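Local coordinates for reticulocyte binding protein (Streptococcus agalactiae COH1, PDB 3FAW), which is a secreted, cell-wall-anchored pullulanase that probably hydrolyses alpha-1,6-glucosidic linkages in pullulan and related alpha-glucans, at residues L302-K307 against A677-N682; G604-L609 against Y749-N754; A695-L700 against V776-D781; L801-D804 against A808-I811. All coordinates share one frame; numbering follows the deposited sequence.

Contact 1 (L302-K307 against A677-N682); sequences LDYLQK and AATDNN. With CA (calcium ion), chain C.
The phenol ring of Tyr-304 meets two methyl groups, those of Ala-678 and Thr-679, and both come to it obliquely. Thr-679 CG2 lies by the CD1-CE1 bond, 4.0 Å from each of these Tyr-304 atoms. Ala-678 CB sits nearer the hydroxyl end, 4.0 Å from Tyr-304 OH and 4.4 Å from CZ. A further flat group, the indole of Trp-675, makes a T-shaped stack with the same tyrosine. The reach of the ring follows from its first torsion: with CG opposite the backbone N (chi1 171°), the side chain spans the gap between backbones whose nearest CA atoms, Tyr-304 and Thr-679, stand 9.0 Å apart. No hydrogen bond crosses the contact. The polar ends have partners outside it instead, Tyr-304 OH with Glu-622 and Thr-679 OG1 with the carbonyl of Trp-675. Further along helix 302-308, Lys-307 O binds a calcium ion at 2.3 Å, with four waters around the metal; one of them donates to Gln-306 O at 3.0 Å. Leu-302 and Leu-305 pack on Ile-313 of barrel strand 312-315, while Tyr-304 points outward to helix 675-679 and also touches Gln-691 of helix 685-703. The contact thus joins an outer helix of the TIM barrel to the helices that lead out of it.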
loop_
_atom_site.group_PDB
_atom_site.type_symbol
_atom_site.label_atom_id
_atom_site.label_comp_id
_atom_site.label_asym_id
_atom_site.label_seq_id
_atom_site.Cartn_x
_atom_site.Cartn_y
_atom_site.Cartn_z
ATOM N N LEU A 302 11.402 18.849 -3.487
ATOM C CA LEU A 302 11.244 18.571 -2.052
ATOM C C LEU A 302 11.095 19.832 -1.198
ATOM O O LEU A 302 10.487 19.783 -0.126
ATOM C CB LEU A 302 12.418 17.734 -1.520
ATOM C CG LEU A 302 12.574 16.312 -2.072
ATOM C CD1 LEU A 302 13.869 15.668 -1.542
ATOM C CD2 LEU A 302 11.363 15.443 -1.749
ATOM N N ASP A 303 11.665 20.944 -1.658
ATOM C CA ASP A 303 11.515 22.233 -0.974
ATOM C C ASP A 303 10.036 22.602 -0.802
ATOM O O ASP A 303 9.629 23.066 0.263
ATOM C CB ASP A 303 12.256 23.342 -1.735
ATOM C CG ASP A 303 13.766 23.347 -1.473
ATOM O OD1 ASP A 303 14.276 22.455 -0.758
ATOM O OD2 ASP A 303 14.452 24.260 -1.989
ATOM N N TYR A 304 9.243 22.379 -1.847
ATOM C CA TYR A 304 7.789 22.575 -1.793
ATOM C C TYR A 304 7.144 21.794 -0.647
ATOM O O TYR A 304 6.312 22.330 0.091
ATOM C CB TYR A 304 7.147 22.145 -3.116
ATOM C CG TYR A 304 5.629 22.109 -3.095
ATOM C CD1 TYR A 304 4.886 23.269 -3.316
ATOM C CD2 TYR A 304 4.941 20.918 -2.858
ATOM C CE1 TYR A 304 3.498 23.247 -3.299
ATOM C CE2 TYR A 304 3.543 20.886 -2.835
ATOM C CZ TYR A 304 2.831 22.058 -3.058
ATOM O OH TYR A 304 1.458 22.055 -3.044
ATOM N N LEU A 305 7.523 20.524 -0.518
ATOM C CA LEU A 305 6.973 19.650 0.513
ATOM C C LEU A 305 7.527 19.990 1.894
ATOM O O LEU A 305 6.811 19.891 2.890
ATOM C CB LEU A 305 7.242 18.180 0.175
ATOM C CG LEU A 305 6.552 17.638 -1.082
ATOM C CD1 LEU A 305 6.988 16.203 -1.353
ATOM C CD2 LEU A 305 5.039 17.714 -0.960
ATOM N N GLN A 306 8.796 20.393 1.956
ATOM C CA GLN A 306 9.376 20.886 3.208
ATOM C C GLN A 306 8.587 22.101 3.708
ATOM O O GLN A 306 8.240 22.182 4.887
ATOM C CB GLN A 306 10.854 21.252 3.025
ATOM C CG GLN A 306 11.547 21.698 4.308
ATOM C CD GLN A 306 13.012 22.064 4.111
ATOM O OE1 GLN A 306 13.467 22.307 2.989
ATOM N NE2 GLN A 306 13.756 22.115 5.212
ATOM N N LYS A 307 8.306 23.038 2.805
ATOM C CA LYS A 307 7.513 24.223 3.138
ATOM C C LYS A 307 6.073 23.849 3.495
ATOM O O LYS A 307 5.517 24.370 4.459
ATOM C CB LYS A 307 7.516 25.223 1.979
ATOM C CG LYS A 307 8.865 25.883 1.709
ATOM C CD LYS A 307 8.853 26.613 0.365
ATOM C CE LYS A 307 10.142 27.396 0.120
ATOM N NZ LYS A 307 11.296 26.518 -0.243
ATOM N N ALA A 677 -1.178 25.365 -10.839
ATOM C CA ALA A 677 -2.323 25.402 -9.930
ATOM C C ALA A 677 -1.884 25.407 -8.464
ATOM O O ALA A 677 -2.529 26.029 -7.622
ATOM C CB ALA A 677 -3.258 24.212 -10.200
ATOM N N ALA A 678 -0.786 24.711 -8.171
ATOM C CA ALA A 678 -0.246 24.622 -6.821
ATOM C C ALA A 678 0.561 25.853 -6.388
ATOM O O ALA A 678 0.539 26.209 -5.215
ATOM C CB ALA A 678 0.611 23.363 -6.683
ATOM N N THR A 679 1.278 26.496 -7.309
ATOM C CA THR A 679 2.256 27.532 -6.926
ATOM C C THR A 679 2.155 28.891 -7.628
ATOM O O THR A 679 2.743 29.862 -7.150
ATOM C CB THR A 679 3.696 27.030 -7.145
ATOM O OG1 THR A 679 3.875 26.702 -8.527
ATOM C CG2 THR A 679 3.979 25.811 -6.286
ATOM N N ASP A 680 1.449 28.966 -8.754
ATOM C CA ASP A 680 1.342 30.217 -9.506
ATOM C C ASP A 680 0.203 31.076 -8.955
ATOM O O ASP A 680 -0.965 30.894 -9.317
ATOM C CB ASP A 680 1.156 29.942 -11.003
ATOM C CG ASP A 680 1.488 31.150 -11.864
ATOM O OD1 ASP A 680 1.127 32.281 -11.477
ATOM O OD2 ASP A 680 2.111 30.969 -12.930
ATOM N N ASN A 681 0.564 32.017 -8.084
ATOM C CA ASN A 681 -0.403 32.868 -7.384
ATOM C C ASN A 681 -1.239 33.731 -8.326
ATOM O O ASN A 681 -2.439 33.889 -8.119
ATOM C CB ASN A 681 0.310 33.780 -6.372
ATOM C CG ASN A 681 1.058 33.003 -5.294
ATOM O OD1 ASN A 681 0.589 31.973 -4.811
ATOM N ND2 ASN A 681 2.226 33.507 -4.909
ATOM N N ASN A 682 -0.598 34.290 -9.350
ATOM C CA ASN A 682 -1.272 35.190 -10.294
ATOM C C ASN A 682 -2.270 34.477 -11.210
ATOM O O ASN A 682 -3.400 34.936 -11.368
ATOM C CB ASN A 682 -0.247 35.946 -11.150
ATOM C CG ASN A 682 0.529 36.996 -10.362
ATOM O OD1 ASN A 682 0.309 37.196 -9.162
ATOM N ND2 ASN A 682 1.451 37.671 -11.043
HETATM CA CA CA C . 5.526 25.610 6.418
HETATM O O HOH W 1 7.040 23.857 7.001
HETATM O O HOH W 2 4.393 27.074 4.831
HETATM O O HOH W 3 5.255 25.425 8.798
HETATM O O HOH W 4 3.300 24.350 6.947
#

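Contact 2 (G604-L609 against Y749-N754); sequences GNVMIL and YAVFVN
Van der Waals packing of aliphatic groups accounts for everything that passes between Val-606 and Met-607 on the helix and Val-751 and Val-753 on the strand. Val-606 places CG1 opposite its backbone N (chi1 167°), which brings that methyl against both strand valines, 4.0 Å from Val-751 CG1 and 4.2 Å from Val-753 CG2. In both pairs the side chains run past one another in opposite senses. Met-607 instead crosses Val-753 at about a right angle, its CG 3.9 Å from Val-753 CG2. The chain bends about the CG-SD bond (chi3 -60°), and SD passes 4.2 Å from Val-753 CG1. Hydrogen bonding takes no part across the contact; Asn-605, on another side of the helix, pairs with Thr-694 and Gln-621. The two axes approach to 9.6 Å with their directions 150° apart, so the helix lies nearly antiparallel to the strand. Val-751 and Val-753 point to this helix whereas Phe-752 between them points away, the alternation of an extended strand, whose other face packs against strand 800-803. Around them, Val-606 also packs on Ala-808 of neighbouring strand 807-813 and on Tyr-693 and Leu-697, so helices 590-609 and 685-703 lie side by side on one face of the five-stranded C-terminal sheet.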
loop_
_atom_site.group_PDB
_atom_site.type_symbol
_atom_site.label_atom_id
_atom_site.label_comp_id
_atom_site.label_asym_id
_atom_site.label_seq_id
_atom_site.Cartn_x
_atom_site.Cartn_y
_atom_site.Cartn_z
ATOM N N GLY A 604 -12.984 20.360 4.592
ATOM C CA GLY A 604 -12.502 18.983 4.704
ATOM C C GLY A 604 -11.091 18.881 5.254
ATOM O O GLY A 604 -10.818 18.045 6.114
ATOM N N ASN A 605 -10.196 19.736 4.757
ATOM C CA ASN A 605 -8.804 19.753 5.211
ATOM C C ASN A 605 -8.672 20.229 6.657
ATOM O O ASN A 605 -7.829 19.729 7.401
ATOM C CB ASN A 605 -7.933 20.613 4.284
ATOM C CG ASN A 605 -7.693 19.963 2.924
ATOM O OD1 ASN A 605 -8.193 18.869 2.636
ATOM N ND2 ASN A 605 -6.921 20.643 2.077
ATOM N N VAL A 606 -9.502 21.192 7.052
ATOM C CA VAL A 606 -9.550 21.634 8.447
ATOM C C VAL A 606 -9.876 20.467 9.377
ATOM O O VAL A 606 -9.195 20.258 10.385
ATOM C CB VAL A 606 -10.600 22.745 8.663
ATOM C CG1 VAL A 606 -10.864 22.949 10.146
ATOM C CG2 VAL A 606 -10.149 24.044 8.017
ATOM N N MET A 607 -10.909 19.705 9.026
ATOM C CA MET A 607 -11.390 18.624 9.882
ATOM C C MET A 607 -10.363 17.492 10.028
ATOM O O MET A 607 -10.136 17.008 11.135
ATOM C CB MET A 607 -12.743 18.102 9.376
ATOM C CG MET A 607 -13.848 19.148 9.497
ATOM S SD MET A 607 -15.497 18.567 9.084
ATOM C CE MET A 607 -15.256 18.055 7.389
ATOM N N ILE A 608 -9.721 17.099 8.930
ATOM C CA ILE A 608 -8.675 16.069 8.981
ATOM C C ILE A 608 -7.473 16.518 9.822
ATOM O O ILE A 608 -6.938 15.743 10.617
ATOM C CB ILE A 608 -8.189 15.657 7.557
ATOM C CG1 ILE A 608 -9.298 14.921 6.802
ATOM C CG2 ILE A 608 -6.935 14.769 7.636
ATOM C CD1 ILE A 608 -9.768 13.605 7.453
ATOM N N LEU A 609 -7.067 17.776 9.658
ATOM C CA LEU A 609 -5.853 18.275 10.303
ATOM C C LEU A 609 -6.045 18.750 11.754
ATOM O O LEU A 609 -5.071 19.138 12.409
ATOM C CB LEU A 609 -5.217 19.364 9.443
ATOM C CG LEU A 609 -4.591 18.799 8.161
ATOM C CD1 LEU A 609 -4.322 19.899 7.153
ATOM C CD2 LEU A 609 -3.305 18.022 8.478
ATOM N N TYR A 749 -7.830 25.225 22.414
ATOM C CA TYR A 749 -8.128 25.439 20.992
ATOM C C TYR A 749 -9.552 24.989 20.660
ATOM O O TYR A 749 -9.933 23.861 20.972
ATOM C CB TYR A 749 -7.139 24.666 20.110
ATOM C CG TYR A 749 -5.714 25.168 20.186
ATOM C CD1 TYR A 749 -5.206 26.034 19.223
ATOM C CD2 TYR A 749 -4.871 24.773 21.221
ATOM C CE1 TYR A 749 -3.893 26.502 19.293
ATOM C CE2 TYR A 749 -3.559 25.235 21.300
ATOM C CZ TYR A 749 -3.076 26.096 20.334
ATOM O OH TYR A 749 -1.777 26.554 20.410
ATOM N N ALA A 750 -10.331 25.866 20.024
ATOM C CA ALA A 750 -11.703 25.539 19.611
ATOM C C ALA A 750 -11.852 25.639 18.096
ATOM O O ALA A 750 -11.513 26.666 17.509
ATOM C CB ALA A 750 -12.700 26.463 20.294
ATOM N N VAL A 751 -12.370 24.575 17.483
ATOM C CA VAL A 751 -12.562 24.499 16.030
ATOM C C VAL A 751 -14.051 24.549 15.681
ATOM O O VAL A 751 -14.841 23.768 16.210
ATOM C CB VAL A 751 -11.981 23.183 15.450
ATOM C CG1 VAL A 751 -12.050 23.193 13.918
ATOM C CG2 VAL A 751 -10.548 22.963 15.927
ATOM N N PHE A 752 -14.416 25.468 14.787
ATOM C CA PHE A 752 -15.794 25.627 14.318
ATOM C C PHE A 752 -15.852 25.394 12.812
ATOM O O PHE A 752 -15.099 26.018 12.067
ATOM C CB PHE A 752 -16.302 27.039 14.614
ATOM C CG PHE A 752 -16.253 27.420 16.071
ATOM C CD1 PHE A 752 -17.374 27.280 16.877
ATOM C CD2 PHE A 752 -15.093 27.940 16.630
ATOM C CE1 PHE A 752 -17.335 27.637 18.214
ATOM C CE2 PHE A 752 -15.046 28.296 17.963
ATOM C CZ PHE A 752 -16.170 28.145 18.757
ATOM N N VAL A 753 -16.738 24.503 12.369
ATOM C CA VAL A 753 -16.939 24.242 10.934
ATOM C C VAL A 753 -18.413 24.387 10.561
ATOM O O VAL A 753 -19.224 23.508 10.868
ATOM C CB VAL A 753 -16.466 22.820 10.538
ATOM C CG1 VAL A 753 -16.816 22.519 9.084
ATOM C CG2 VAL A 753 -14.963 22.668 10.770
ATOM N N ASN A 754 -18.757 25.505 9.923
ATOM C CA ASN A 754 -20.080 25.672 9.331
ATOM C C ASN A 754 -20.055 25.208 7.874
ATOM O O ASN A 754 -19.641 25.953 6.985
ATOM C CB ASN A 754 -20.561 27.127 9.415
ATOM C CG ASN A 754 -21.994 27.303 8.906
ATOM O OD1 ASN A 754 -22.705 26.326 8.667
ATOM N ND2 ASN A 754 -22.420 28.554 8.744
#

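Contact 3 (A695-L700 against V776-D781); sequences AGLITL and VIVDAD
Leu-700 makes the closest approach, its CD1 lying 3.4 Å from Ile-777 CD1, tighter than normal carbon-carbon contact. These two side chains meet at about a right angle. The second branch, Leu-700 CD2, rests 4.0 Å from Val-778 CG2, so the forked end of one leucine serves two consecutive strand residues. Leu-697 CD2 adds a looser touch, 4.3 Å from Val-778 CG2. That adjacent residues both point to the helix departs from strand alternation, and a classic beta bulge explains it: Ile-777 and Val-778 together face Val-810, and Ile-777 has a nearly helical psi of -17°. With CG1 of Ile-777 between the backbone N and carbonyl carbon (chi1 64°) and chi2 extended, CD1 is carried out to the leucine. Beyond the bulge the chain turns at Asp-779, whose OD1 accepts from Asp-781 N at 2.8 Å in an Asx turn, the donor standing well above the carboxylate plane. Gln-782 N also reaches OD1, and Arg-792 N reaches OD2. Helix 685-703 adds polar ties here, Tyr-693 OH to Asp-779 O and a Lys-689 salt bridge to Asp-781. Chemically, then, the centre is buried hydrocarbon held by dispersion and fit, while the polar bonds lie at one end; three backbone N-H groups around Asp-779 would probably favour its ionised form.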
loop_
_atom_site.group_PDB
_atom_site.type_symbol
_atom_site.label_atom_id
_atom_site.label_comp_id
_atom_site.label_asym_id
_atom_site.label_seq_id
_atom_site.Cartn_x
_atom_site.Cartn_y
_atom_site.Cartn_z
ATOM N N ALA A 695 -1.323 24.487 4.016
ATOM C CA ALA A 695 0.006 24.644 4.627
ATOM C C ALA A 695 -0.073 25.201 6.054
ATOM O O ALA A 695 0.630 24.731 6.947
ATOM C CB ALA A 695 0.882 25.542 3.765
ATOM N N GLY A 696 -0.930 26.202 6.255
ATOM C CA GLY A 696 -1.161 26.789 7.578
ATOM C C GLY A 696 -1.857 25.867 8.570
ATOM O O GLY A 696 -1.620 25.949 9.775
ATOM N N LEU A 697 -2.735 25.004 8.066
ATOM C CA LEU A 697 -3.393 23.997 8.898
ATOM C C LEU A 697 -2.394 22.938 9.376
ATOM O O LEU A 697 -2.521 22.421 10.485
ATOM C CB LEU A 697 -4.549 23.332 8.138
ATOM C CG LEU A 697 -5.794 24.193 7.908
ATOM C CD1 LEU A 697 -6.768 23.505 6.957
ATOM C CD2 LEU A 697 -6.472 24.526 9.237
ATOM N N ILE A 698 -1.401 22.622 8.550
ATOM C CA ILE A 698 -0.352 21.681 8.950
ATOM C C ILE A 698 0.517 22.280 10.064
ATOM O O ILE A 698 0.853 21.591 11.025
ATOM C CB ILE A 698 0.531 21.234 7.764
ATOM C CG1 ILE A 698 -0.291 20.407 6.766
ATOM C CG2 ILE A 698 1.719 20.393 8.268
ATOM C CD1 ILE A 698 0.387 20.214 5.421
ATOM N N THR A 699 0.863 23.561 9.932
ATOM C CA THR A 699 1.632 24.270 10.962
ATOM C C THR A 699 0.888 24.259 12.295
ATOM O O THR A 699 1.457 23.902 13.326
ATOM C CB THR A 699 1.910 25.731 10.559
ATOM O OG1 THR A 699 2.600 25.763 9.306
ATOM C CG2 THR A 699 2.747 26.453 11.625
ATOM N N LEU A 700 -0.385 24.647 12.266
ATOM C CA LEU A 700 -1.238 24.593 13.454
ATOM C C LEU A 700 -1.178 23.215 14.117
ATOM O O LEU A 700 -0.906 23.105 15.314
ATOM C CB LEU A 700 -2.686 24.943 13.093
ATOM C CG LEU A 700 -3.740 24.818 14.198
ATOM C CD1 LEU A 700 -3.339 25.605 15.443
ATOM C CD2 LEU A 700 -5.104 25.264 13.685
ATOM N N VAL A 776 -8.482 34.652 17.098
ATOM C CA VAL A 776 -8.795 33.882 15.892
ATOM C C VAL A 776 -7.515 33.610 15.103
ATOM O O VAL A 776 -6.862 34.551 14.644
ATOM C CB VAL A 776 -9.789 34.630 14.976
ATOM C CG1 VAL A 776 -10.141 33.772 13.753
ATOM C CG2 VAL A 776 -11.043 35.007 15.751
ATOM N N ILE A 777 -7.159 32.331 14.951
ATOM C CA ILE A 777 -5.964 31.947 14.178
ATOM C C ILE A 777 -6.286 31.273 12.829
ATOM O O ILE A 777 -5.420 31.187 11.952
ATOM C CB ILE A 777 -4.985 31.086 15.013
ATOM C CG1 ILE A 777 -5.611 29.752 15.423
ATOM C CG2 ILE A 777 -4.531 31.869 16.245
ATOM C CD1 ILE A 777 -4.601 28.765 15.954
ATOM N N VAL A 778 -7.522 30.802 12.671
ATOM C CA VAL A 778 -8.020 30.347 11.371
ATOM C C VAL A 778 -9.347 31.042 11.082
ATOM O O VAL A 778 -10.241 31.060 11.930
ATOM C CB VAL A 778 -8.223 28.808 11.322
ATOM C CG1 VAL A 778 -8.792 28.373 9.970
ATOM C CG2 VAL A 778 -6.921 28.089 11.602
ATOM N N ASP A 779 -9.466 31.623 9.892
ATOM C CA ASP A 779 -10.727 32.231 9.461
ATOM C C ASP A 779 -11.064 31.775 8.037
ATOM O O ASP A 779 -10.534 30.764 7.577
ATOM C CB ASP A 779 -10.681 33.765 9.627
ATOM C CG ASP A 779 -9.852 34.470 8.565
ATOM O OD1 ASP A 779 -9.194 33.803 7.743
ATOM O OD2 ASP A 779 -9.866 35.721 8.556
ATOM N N ALA A 780 -11.943 32.503 7.351
ATOM C CA ALA A 780 -12.369 32.132 5.999
ATOM C C ALA A 780 -11.260 32.266 4.945
ATOM O O ALA A 780 -11.293 31.580 3.915
ATOM C CB ALA A 780 -13.585 32.958 5.590
ATOM N N ASP A 781 -10.288 33.144 5.199
ATOM C CA ASP A 781 -9.244 33.464 4.217
ATOM C C ASP A 781 -7.885 32.815 4.478
ATOM O O ASP A 781 -7.146 32.515 3.533
ATOM C CB ASP A 781 -9.043 34.978 4.142
ATOM C CG ASP A 781 -10.229 35.700 3.538
ATOM O OD1 ASP A 781 -10.923 35.116 2.678
ATOM O OD2 ASP A 781 -10.455 36.863 3.920
#

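Contact 4 (L801-D804 against A808-I811); sequences LLID and AIVI
Ile-803 packs its side chain on Ile-809, while its carbonyl O is one of three acceptors around a single polar atom, Asn-754 ND2. The other two are Lys-758 O and, through a weak bond, Asp-804 O. This amide fastens the end of strand 800-803 to the end of strand 748-754, but no hydrogen bond links segments 801-804 and 808-811 themselves. What joins them is two pairs of branched side chains. Leu-801 and Ile-811 extend toward each other tip to tip, CD2 of the leucine 3.7 Å from CD1 of the isoleucine. The first torsion of Leu-801 (chi1 -90°) sets CG anti to the carbonyl carbon, and from there CD2 reaches the isoleucine. Ile-803 and Ile-809 instead slide past one another in opposite directions, with Ile-803 CG2 4.1 Å from Ile-809 CG1. All four side chains start out toward the opposing segment. The CA atoms of Ile-803 and Ile-809 are 7.9 Å apart, too far for strands paired within one sheet. Phe-752 of strand 748-754 fills in beside them, touching Leu-801, Ile-803 and Ile-811. Backbone bonds confirm the separation: Leu-801 pairs with Val-762 and Ile-803 with Arg-760, whereas Ile-809 pairs with Phe-752. Successive strands that enter different sheets and face each other through their side chains form a beta arch, here within a two-sheet sandwich consistent with the all-beta C-terminal domain of alpha-amylase family enzymes.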
loop_
_atom_site.group_PDB
_atom_site.type_symbol
_atom_site.label_atom_id
_atom_site.label_comp_id
_atom_site.label_asym_id
_atom_site.label_seq_id
_atom_site.Cartn_x
_atom_site.Cartn_y
_atom_site.Cartn_z
ATOM N N LEU A 801 -21.237 32.693 18.662
ATOM C CA LEU A 801 -20.490 33.077 17.466
ATOM C C LEU A 801 -21.420 32.998 16.259
ATOM O O LEU A 801 -22.146 32.021 16.104
ATOM C CB LEU A 801 -19.309 32.123 17.253
ATOM C CG LEU A 801 -17.969 32.489 17.897
ATOM C CD1 LEU A 801 -18.119 32.836 19.369
ATOM C CD2 LEU A 801 -16.984 31.350 17.707
ATOM N N LEU A 802 -21.403 34.029 15.418
ATOM C CA LEU A 802 -22.118 34.010 14.146
ATOM C C LEU A 802 -21.117 33.717 13.037
ATOM O O LEU A 802 -20.208 34.515 12.787
ATOM C CB LEU A 802 -22.819 35.347 13.891
ATOM C CG LEU A 802 -23.583 35.501 12.570
ATOM C CD1 LEU A 802 -24.631 34.400 12.400
ATOM C CD2 LEU A 802 -24.233 36.877 12.501
ATOM N N ILE A 803 -21.287 32.576 12.374
ATOM C CA ILE A 803 -20.322 32.107 11.385
ATOM C C ILE A 803 -20.929 32.069 9.986
ATOM O O ILE A 803 -22.030 31.551 9.791
ATOM C CB ILE A 803 -19.777 30.710 11.755
ATOM C CG1 ILE A 803 -19.142 30.745 13.151
ATOM C CG2 ILE A 803 -18.757 30.236 10.711
ATOM C CD1 ILE A 803 -18.625 29.410 13.619
ATOM N N ASP A 804 -20.194 32.626 9.022
ATOM C CA ASP A 804 -20.605 32.645 7.614
ATOM C C ASP A 804 -20.757 31.229 7.048
ATOM O O ASP A 804 -20.131 30.292 7.539
ATOM C CB ASP A 804 -19.566 33.394 6.764
ATOM C CG ASP A 804 -19.730 34.911 6.804
ATOM O OD1 ASP A 804 -20.309 35.455 7.771
ATOM O OD2 ASP A 804 -19.252 35.562 5.850
ATOM N N ALA A 808 -14.638 27.925 8.122
ATOM C CA ALA A 808 -14.021 27.298 9.292
ATOM C C ALA A 808 -13.359 28.367 10.155
ATOM O O ALA A 808 -12.629 29.210 9.640
ATOM C CB ALA A 808 -12.994 26.251 8.858
ATOM N N ILE A 809 -13.625 28.332 11.459
ATOM C CA ILE A 809 -12.997 29.253 12.408
ATOM C C ILE A 809 -12.291 28.483 13.527
ATOM O O ILE A 809 -12.874 27.585 14.128
ATOM C CB ILE A 809 -14.025 30.219 13.053
ATOM C CG1 ILE A 809 -14.889 30.913 11.990
ATOM C CG2 ILE A 809 -13.308 31.271 13.886
ATOM C CD1 ILE A 809 -14.127 31.864 11.100
ATOM N N VAL A 810 -11.038 28.838 13.804
ATOM C CA VAL A 810 -10.328 28.282 14.959
ATOM C C VAL A 810 -9.913 29.411 15.898
ATOM O O VAL A 810 -9.284 30.384 15.471
ATOM C CB VAL A 810 -9.086 27.450 14.568
ATOM C CG1 VAL A 810 -8.378 26.933 15.819
ATOM C CG2 VAL A 810 -9.477 26.285 13.667
ATOM N N ILE A 811 -10.284 29.271 17.171
ATOM C CA ILE A 811 -9.920 30.232 18.212
ATOM C C ILE A 811 -8.951 29.588 19.205
ATOM O O ILE A 811 -9.093 28.414 19.545
ATOM C CB ILE A 811 -11.163 30.743 18.981
ATOM C CG1 ILE A 811 -12.204 31.311 18.012
ATOM C CG2 ILE A 811 -10.764 31.813 19.984
ATOM C CD1 ILE A 811 -13.453 31.863 18.692
#

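From the N terminus, contact 1 opens on helix 302-308 of the barrel and closes some 370 residues later at helix 675-679. Contact 2 starts inside that span, at 604-609, and ends at 749-754, so the two cross. Contact 3 opens after contact 1 has closed; it crosses contact 2 and finishes at 776-781. Contact 4 closes a short turn last, nested in none of them. Contacts 2, 3 and 4 share the five-stranded C-terminal sheet: helices 590-609 and 685-703 cover one face, and strand 800-803 lies over the other. Contact 1 stands apart, its centre about 17 Å from that of contact 3, on the barrel side of helix 685-703.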